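Transcriptional regulator (LacI family) (Clostridium acetobutylicum ATCC 824, PDB 3G85) probably acts as a DNA-binding transcription factor of the LacI family, with a periplasmic-binding-protein-like regulatory core that probably senses a small effector. Local coordinates at residues 119-124 with 274-279; 198-203 with 220-225; 206-211 with 234-239. All coordinates share one frame; numbering follows the deposited sequence.

Interaction 1 of 3, residues 119-124 with 274-279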
loop_
_atom_site.group_PDB
_atom_site.type_symbol
_atom_site.label_atom_id
_atom_site.label_comp_id
_atom_site.label_asym_id
_atom_site.label_seq_id
_atom_site.Cartn_x
_atom_site.Cartn_y
_atom_site.Cartn_z
ATOM N N SER A 119 6.723 1.019 -14.463
ATOM C CA SER A 119 7.507 0.508 -15.592
ATOM C C SER A 119 7.311 1.278 -16.890
ATOM O O SER A 119 8.293 1.634 -17.560
ATOM C CB SER A 119 7.221 -0.963 -15.834
ATOM O OG SER A 119 8.065 -1.401 -16.895
ATOM N N LEU A 120 6.052 1.540 -17.248
ATOM C CA LEU A 120 5.751 2.274 -18.484
ATOM C C LEU A 120 6.281 3.700 -18.484
ATOM O O LEU A 120 6.576 4.249 -19.545
ATOM C CB LEU A 120 4.243 2.213 -18.822
ATOM C CG LEU A 120 3.736 0.794 -19.151
ATOM C CD1 LEU A 120 2.210 0.719 -19.291
ATOM C CD2 LEU A 120 4.435 0.170 -20.384
ATOM N N LEU A 121 6.411 4.319 -17.308
ATOM C CA LEU A 121 7.015 5.648 -17.242
ATOM C C LEU A 121 8.484 5.548 -17.682
ATOM O O LEU A 121 8.989 6.397 -18.439
ATOM C CB LEU A 121 6.912 6.234 -15.812
ATOM C CG LEU A 121 7.440 7.666 -15.585
ATOM C CD1 LEU A 121 6.844 8.335 -14.396
ATOM C CD2 LEU A 121 8.954 7.719 -15.458
ATOM N N PHE A 122 9.177 4.528 -17.183
ATOM C CA PHE A 122 10.571 4.279 -17.580
ATOM C C PHE A 122 10.657 3.899 -19.075
ATOM O O PHE A 122 11.560 4.371 -19.783
ATOM C CB PHE A 122 11.193 3.161 -16.729
ATOM C CG PHE A 122 11.411 3.551 -15.261
ATOM C CD1 PHE A 122 11.788 4.849 -14.924
ATOM C CD2 PHE A 122 11.254 2.609 -14.239
ATOM C CE1 PHE A 122 11.997 5.217 -13.575
ATOM C CE2 PHE A 122 11.495 2.963 -12.900
ATOM C CZ PHE A 122 11.874 4.274 -12.583
ATOM N N ALA A 123 9.733 3.038 -19.523
ATOM C CA ALA A 123 9.682 2.584 -20.937
ATOM C C ALA A 123 9.502 3.758 -21.878
ATOM O O ALA A 123 10.132 3.814 -22.945
ATOM C CB ALA A 123 8.573 1.604 -21.137
ATOM N N LYS A 124 8.635 4.683 -21.470
ATOM C CA LYS A 124 8.296 5.877 -22.216
ATOM C C LYS A 124 9.481 6.794 -22.324
ATOM O O LYS A 124 9.561 7.555 -23.274
ATOM C CB LYS A 124 7.178 6.615 -21.499
ATOM C CG LYS A 124 6.326 7.498 -22.342
ATOM C CD LYS A 124 4.937 7.585 -21.694
ATOM C CE LYS A 124 4.241 6.213 -21.750
ATOM N NZ LYS A 124 3.037 6.113 -20.853
ATOM N N GLY A 274 -4.762 3.134 -8.755
ATOM C CA GLY A 274 -3.715 3.859 -7.986
ATOM C C GLY A 274 -3.044 4.859 -8.918
ATOM O O GLY A 274 -2.423 4.435 -9.881
ATOM N N PRO A 275 -3.253 6.183 -8.714
ATOM C CA PRO A 275 -2.805 7.134 -9.760
ATOM C C PRO A 275 -1.300 7.324 -9.826
ATOM O O PRO A 275 -0.627 7.388 -8.774
ATOM C CB PRO A 275 -3.408 8.469 -9.324
ATOM C CG PRO A 275 -3.483 8.356 -7.835
ATOM C CD PRO A 275 -3.881 6.884 -7.585
ATOM N N LEU A 276 -0.775 7.452 -11.042
ATOM C CA LEU A 276 0.583 7.951 -11.198
ATOM C C LEU A 276 0.581 9.458 -11.015
ATOM O O LEU A 276 -0.135 10.213 -11.730
ATOM C CB LEU A 276 1.180 7.542 -12.551
ATOM C CG LEU A 276 2.520 8.169 -12.978
ATOM C CD1 LEU A 276 3.681 7.571 -12.207
ATOM C CD2 LEU A 276 2.707 7.919 -14.467
ATOM N N ILE A 277 1.354 9.918 -10.040
ATOM C CA ILE A 277 1.395 11.339 -9.723
ATOM C C ILE A 277 2.775 11.841 -10.088
ATOM O O ILE A 277 3.732 11.582 -9.399
ATOM C CB ILE A 277 1.058 11.619 -8.264
ATOM C CG1 ILE A 277 -0.301 10.988 -7.900
ATOM C CG2 ILE A 277 1.090 13.149 -7.968
ATOM C CD1 ILE A 277 -0.769 11.231 -6.466
ATOM N N LEU A 278 2.869 12.544 -11.217
ATOM C CA LEU A 278 4.161 13.051 -11.695
ATOM C C LEU A 278 4.642 14.224 -10.857
ATOM O O LEU A 278 3.914 15.202 -10.630
ATOM C CB LEU A 278 4.055 13.489 -13.169
ATOM C CG LEU A 278 3.610 12.464 -14.214
ATOM C CD1 LEU A 278 3.534 13.097 -15.622
ATOM C CD2 LEU A 278 4.530 11.269 -14.219
ATOM N N ARG A 279 5.859 14.103 -10.359
ATOM C CA ARG A 279 6.500 15.172 -9.617
ATOM C C ARG A 279 7.662 15.665 -10.455
ATOM O O ARG A 279 8.281 14.886 -11.169
ATOM C CB ARG A 279 6.965 14.687 -8.236
ATOM C CG ARG A 279 5.968 14.961 -7.123
ATOM C CD ARG A 279 4.733 14.115 -7.279
ATOM N NE ARG A 279 3.770 14.298 -6.170
ATOM C CZ ARG A 279 3.825 13.609 -5.029
ATOM N NH1 ARG A 279 4.779 12.701 -4.846
ATOM N NH2 ARG A 279 2.900 13.792 -4.084
#
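L121, near the end of helix 111-124, meets L276 and L278 near the C-terminus of the chain. The contact lies on the periplasmic-binding-protein-like fold of this LacI-family regulator. Here the last strand, 276-277, runs antiparallel at the edge of a mixed sheet, next to strand 239-242. The chain enters this edge at G274. The carbonyl O of G274 accepts a hydrogen bond from K117 NZ, so helix 111-124 also meets the segment here, one turn before L121. P275 and I277 pair by backbone with D242 and I240 of strand 239-242. L276, between them, is the first residue to touch L121. Its CG lies anti to the backbone N, and chi1 of 170° and chi2 of 75° together bring both methyls close to L121 CD1. CD1 of L276 is 3.9 Å from L121 CD1, and its CD2 is 4.2 Å from the same methyl. The two side chains cross at about a right angle. The CA atoms of L121 and L276 are 9.1 Å apart, so the side chains alone span the gap. The L278 side chain leaves the backbone obliquely, and CD2 at its end reaches L121. It slides past L121 in the opposite direction. R279 NH1 bonds to V238 O and T231 OG1, which ties the segment to helix 228-232 and to the loop after it. The contact is small, with 95 Å² buried in all, and no hydrogen bond crosses it. It is purely apolar: L121 is buried, while L278 remains exposed. L121 carries its own CG anti to the backbone N (chi1 -177°), and one methyl, CD1, touches both leucines: L121 CD1 lies 3.7 Å from L278 CD2.

Interaction 2 of 3, residues 198-203 with 220-225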
loop_
_atom_site.group_PDB
_atom_site.type_symbol
_atom_site.label_atom_id
_atom_site.label_comp_id
_atom_site.label_asym_id
_atom_site.label_seq_id
_atom_site.Cartn_x
_atom_site.Cartn_y
_atom_site.Cartn_z
ATOM N N SER A 198 8.871 5.654 1.779
ATOM C CA SER A 198 9.857 5.846 2.859
ATOM C C SER A 198 11.233 5.412 2.365
ATOM O O SER A 198 12.242 6.046 2.641
ATOM C CB SER A 198 9.502 5.020 4.109
ATOM O OG SER A 198 8.365 5.581 4.730
ATOM N N ILE A 199 11.251 4.309 1.624
ATOM C CA ILE A 199 12.482 3.817 1.045
ATOM C C ILE A 199 13.041 4.880 0.109
ATOM O O ILE A 199 14.239 5.208 0.153
ATOM C CB ILE A 199 12.242 2.455 0.347
ATOM C CG1 ILE A 199 12.130 1.331 1.401
ATOM C CG2 ILE A 199 13.333 2.176 -0.704
ATOM C CD1 ILE A 199 11.745 0.018 0.813
ATOM N N ALA A 200 12.187 5.432 -0.744
ATOM C CA ALA A 200 12.628 6.458 -1.709
ATOM C C ALA A 200 13.190 7.707 -1.033
ATOM O O ALA A 200 14.186 8.286 -1.489
ATOM C CB ALA A 200 11.462 6.835 -2.636
ATOM N N LEU A 201 12.584 8.112 0.074
ATOM C CA LEU A 201 13.083 9.294 0.790
ATOM C C LEU A 201 14.486 9.064 1.372
ATOM O O LEU A 201 15.350 9.959 1.298
ATOM C CB LEU A 201 12.132 9.709 1.907
ATOM C CG LEU A 201 10.791 10.252 1.394
ATOM C CD1 LEU A 201 9.855 10.426 2.607
ATOM C CD2 LEU A 201 10.962 11.548 0.511
ATOM N N GLY A 202 14.723 7.861 1.871
ATOM C CA GLY A 202 16.051 7.483 2.363
ATOM C C GLY A 202 17.079 7.438 1.230
ATOM O O GLY A 202 18.231 7.881 1.393
ATOM N N VAL A 203 16.669 6.870 0.101
ATOM C CA VAL A 203 17.536 6.801 -1.096
ATOM C C VAL A 203 17.993 8.198 -1.542
ATOM O O VAL A 203 19.179 8.453 -1.747
ATOM C CB VAL A 203 16.856 6.082 -2.247
ATOM C CG1 VAL A 203 17.677 6.306 -3.570
ATOM C CG2 VAL A 203 16.626 4.586 -1.920
ATOM N N ILE A 220 13.721 8.095 -10.158
ATOM C CA ILE A 220 13.049 7.229 -9.179
ATOM C C ILE A 220 11.543 7.273 -9.366
ATOM O O ILE A 220 10.983 8.325 -9.623
ATOM C CB ILE A 220 13.373 7.693 -7.726
ATOM C CG1 ILE A 220 14.887 7.684 -7.514
ATOM C CG2 ILE A 220 12.612 6.799 -6.690
ATOM C CD1 ILE A 220 15.401 8.442 -6.243
ATOM N N VAL A 221 10.892 6.133 -9.217
ATOM C CA VAL A 221 9.434 6.078 -9.079
ATOM C C VAL A 221 9.207 5.232 -7.843
ATOM O O VAL A 221 9.864 4.210 -7.657
ATOM C CB VAL A 221 8.713 5.429 -10.267
ATOM C CG1 VAL A 221 7.184 5.279 -9.983
ATOM C CG2 VAL A 221 8.914 6.298 -11.518
ATOM N N ALA A 222 8.313 5.679 -6.974
ATOM C CA ALA A 222 8.078 4.928 -5.740
ATOM C C ALA A 222 6.602 4.659 -5.601
ATOM O O ALA A 222 5.790 5.400 -6.113
ATOM C CB ALA A 222 8.551 5.718 -4.555
ATOM N N ILE A 223 6.259 3.602 -4.872
ATOM C CA ILE A 223 4.860 3.338 -4.502
ATOM C C ILE A 223 4.515 4.221 -3.296
ATOM O O ILE A 223 5.223 4.210 -2.282
ATOM C CB ILE A 223 4.626 1.852 -4.154
ATOM C CG1 ILE A 223 4.934 0.933 -5.363
ATOM C CG2 ILE A 223 3.193 1.631 -3.580
ATOM C CD1 ILE A 223 3.962 1.161 -6.553
ATOM N N GLY A 224 3.442 4.989 -3.415
ATOM C CA GLY A 224 3.084 5.944 -2.353
ATOM C C GLY A 224 2.243 5.288 -1.287
ATOM O O GLY A 224 1.113 4.864 -1.546
HETATM N N MSE A 225 2.802 5.157 -0.088
HETATM C CA MSE A 225 2.073 4.487 0.997
HETATM C C MSE A 225 1.763 5.469 2.110
HETATM O O MSE A 225 0.685 5.409 2.706
HETATM C CB MSE A 225 2.883 3.308 1.554
HETATM C CG MSE A 225 3.382 2.380 0.472
HETATM SE SE MSE A 225 3.974 0.711 1.306
HETATM C CE MSE A 225 4.005 -0.355 -0.246
#
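A200 and V203 of helix 197-209 rest on A222 and I220 of strand 219-224. All four side chains are aliphatic, so the flat element here is the sheet itself. Helix 197-209 covers one face of the strand. V221 and I223 point to the other face, where V221 packs on A118, L121 and F122 of helix 111-124. Along the strand's two edges run strands 191-194 and 239-242: V221 pairs by backbone with L192 and C194, and A222 with T239 and V241. Strand 191-194, helix 197-209 and strand 219-224 form a beta-alpha-beta unit. The helix runs roughly antiparallel to the strand, at 146° between their axes. The axes approach to 8.2 Å. Two alanines make the closest meeting. Their methyls face each other, with A200 CB 3.7 Å from A222 CB, and the CA atoms of A200 and A222 are 6.3 Å apart. Small side chains thus let the helix lie close to the sheet. One turn on, the fit is made by branches. The CG1 arm of I220, anti to its carbonyl carbon (chi1 -58°), carries CD1 to within 4.1 Å of V203 CG1. The two side chains slide past each other in opposite directions. I220 also turns its other branch to the alanine, with CG2 4.2 Å from A200 CB. All four residues are buried, and the contact is apolar, with no hydrogen bond across it. At the strand's end, the backbone N of M225, a selenomethionine, bonds to D197 OD1 at the start of the helix. Helix 111-124 lies on the far side of the sheet, and helix 140-155 packs against I223 and M225.

Interaction 3 of 3, residues 206-211 with 234-239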
loop_
_atom_site.group_PDB
_atom_site.type_symbol
_atom_site.label_atom_id
_atom_site.label_comp_id
_atom_site.label_asym_id
_atom_site.label_seq_id
_atom_site.Cartn_x
_atom_site.Cartn_y
_atom_site.Cartn_z
ATOM N N VAL A 206 20.761 9.821 0.487
ATOM C CA VAL A 206 22.112 9.361 0.134
ATOM C C VAL A 206 22.549 9.945 -1.217
ATOM O O VAL A 206 23.664 10.470 -1.341
ATOM C CB VAL A 206 22.190 7.828 0.136
ATOM C CG1 VAL A 206 23.557 7.344 -0.409
ATOM C CG2 VAL A 206 21.978 7.302 1.528
ATOM N N LEU A 207 21.687 9.867 -2.228
ATOM C CA LEU A 207 22.006 10.419 -3.547
ATOM C C LEU A 207 22.321 11.914 -3.493
ATOM O O LEU A 207 23.201 12.397 -4.237
ATOM C CB LEU A 207 20.877 10.164 -4.552
ATOM C CG LEU A 207 20.387 8.748 -4.845
ATOM C CD1 LEU A 207 19.409 8.817 -5.996
ATOM C CD2 LEU A 207 21.509 7.759 -5.150
ATOM N N ASN A 208 21.606 12.660 -2.646
ATOM C CA ASN A 208 21.907 14.079 -2.441
ATOM C C ASN A 208 23.297 14.319 -1.811
ATOM O O ASN A 208 24.058 15.171 -2.290
ATOM C CB ASN A 208 20.820 14.752 -1.603
ATOM C CG ASN A 208 19.538 14.991 -2.394
ATOM O OD1 ASN A 208 19.520 14.854 -3.620
ATOM N ND2 ASN A 208 18.462 15.373 -1.698
ATOM N N LYS A 209 23.616 13.581 -0.749
ATOM C CA LYS A 209 24.918 13.653 -0.079
ATOM C C LYS A 209 26.059 13.342 -1.060
ATOM O O LYS A 209 27.096 13.991 -1.039
ATOM C CB LYS A 209 24.998 12.674 1.107
ATOM C CG LYS A 209 24.437 13.185 2.430
ATOM C CD LYS A 209 24.799 12.272 3.625
ATOM C CE LYS A 209 26.245 12.500 4.099
ATOM N NZ LYS A 209 26.537 12.088 5.525
ATOM N N ARG A 210 25.848 12.350 -1.915
ATOM C CA ARG A 210 26.859 11.914 -2.859
ATOM C C ARG A 210 26.802 12.665 -4.193
ATOM O O ARG A 210 27.580 12.369 -5.104
ATOM C CB ARG A 210 26.781 10.396 -3.032
ATOM C CG ARG A 210 27.153 9.710 -1.727
ATOM C CD ARG A 210 27.306 8.225 -1.807
ATOM N NE ARG A 210 27.388 7.662 -0.455
ATOM C CZ ARG A 210 27.651 6.387 -0.184
ATOM N NH1 ARG A 210 27.894 5.537 -1.168
ATOM N NH2 ARG A 210 27.689 5.966 1.068
ATOM N N GLN A 211 25.904 13.654 -4.279
ATOM C CA GLN A 211 25.762 14.549 -5.441
ATOM C C GLN A 211 25.439 13.808 -6.747
ATOM O O GLN A 211 25.892 14.180 -7.838
ATOM C CB GLN A 211 27.002 15.449 -5.594
ATOM C CG GLN A 211 27.602 15.875 -4.253
ATOM C CD GLN A 211 28.687 16.931 -4.390
ATOM O OE1 GLN A 211 28.472 17.987 -4.987
ATOM N NE2 GLN A 211 29.853 16.654 -3.822
ATOM N N SER A 234 9.650 16.857 -1.137
ATOM C CA SER A 234 11.019 16.405 -0.866
ATOM C C SER A 234 12.005 17.151 -1.800
ATOM O O SER A 234 11.586 17.841 -2.736
ATOM C CB SER A 234 11.147 14.901 -1.075
ATOM O OG SER A 234 10.588 14.561 -2.336
ATOM N N THR A 235 13.299 17.028 -1.528
ATOM C CA THR A 235 14.301 17.601 -2.437
ATOM C C THR A 235 15.062 16.456 -3.102
ATOM O O THR A 235 15.872 15.808 -2.450
ATOM C CB THR A 235 15.271 18.558 -1.679
ATOM O OG1 THR A 235 14.520 19.650 -1.113
ATOM C CG2 THR A 235 16.324 19.131 -2.658
ATOM N N PRO A 236 14.755 16.148 -4.376
ATOM C CA PRO A 236 13.724 16.712 -5.223
ATOM C C PRO A 236 12.387 15.989 -4.974
ATOM O O PRO A 236 12.375 14.969 -4.272
ATOM C CB PRO A 236 14.241 16.368 -6.629
ATOM C CG PRO A 236 14.787 15.059 -6.453
ATOM C CD PRO A 236 15.490 15.086 -5.099
ATOM N N PRO A 237 11.274 16.529 -5.505
ATOM C CA PRO A 237 10.009 15.797 -5.491
ATOM C C PRO A 237 10.151 14.435 -6.183
ATOM O O PRO A 237 10.888 14.283 -7.170
ATOM C CB PRO A 237 9.055 16.749 -6.227
ATOM C CG PRO A 237 9.634 18.134 -5.884
ATOM C CD PRO A 237 11.094 17.880 -6.070
ATOM N N VAL A 238 9.486 13.446 -5.619
ATOM C CA VAL A 238 9.541 12.074 -6.092
ATOM C C VAL A 238 8.217 11.717 -6.757
ATOM O O VAL A 238 7.122 11.863 -6.166
ATOM C CB VAL A 238 9.751 11.118 -4.896
ATOM C CG1 VAL A 238 9.771 9.599 -5.341
ATOM C CG2 VAL A 238 11.003 11.483 -4.162
ATOM N N THR A 239 8.325 11.222 -7.990
ATOM C CA THR A 239 7.168 10.685 -8.683
ATOM C C THR A 239 6.688 9.414 -8.019
ATOM O O THR A 239 7.486 8.539 -7.686
ATOM C CB THR A 239 7.487 10.424 -10.157
ATOM O OG1 THR A 239 7.587 11.697 -10.803
ATOM C CG2 THR A 239 6.376 9.570 -10.819
#
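N208 and T235 face each other across 8.4 Å between their CA atoms, one near the end of a helix and the other in an irregular loop. Helix 197-209 closes with a Schellman motif: Q211 turns away with a positive phi, and two bonds lead back into the last turn. The partner, 234-239, has no regular helix or strand. Its key feature is the cis peptide bond between T235 and P236. This bond puts the carbonyl O of T235 and CD of P236 on the same side, both toward N208. Within the loop, S234 OG donates to P236 O at 2.7 Å from above the carbonyl plane, a bond that spans the cis peptide. The loop joins helix 228-232 to strand 239-242, so the contact ties two successive crossover units of the periplasmic-binding-protein-like lobe at their outer end. The side chain that does this is N208. Its CG lies anti to the carbonyl carbon (chi1 -75°), which directs the amide out to the loop. ND2 donates to T235 O at 2.7 Å, with an N-H...O angle of 160°. The acceptor lies almost in the plane of the amide, but the donor is tilted 31° from the carbonyl plane of T235. The other end of the amide faces the proline ring, with OD1 4.3 Å from P236 CD. P236 also packs on I204 and I214, the first on the same helix. The T235 methyl CG2 lies 4.4 Å from N208 ND2; both residues are exposed.

All three contacts belong to one lobe and meet around strands 219-224 and 239-242. Interactions 2 and 3 share helix 197-209, and their centres are 11 Å apart. They touch where L201 CD2 packs 3.7 Å from S234 CB. Interaction 1 lies across the sheet from interaction 2, with centres 13 Å apart. F122 CZ is 3.7 Å from V221 CG2 there. Interactions 1 and 3 are 18 Å apart by centre, but R279 CB still packs 3.6 Å from P237 CB. The effector cleft of such regulators lies between the two lobes; the backbone O of M225, in segment 220-225, makes a weak hydrogen bond with R29 NH1 of the other lobe.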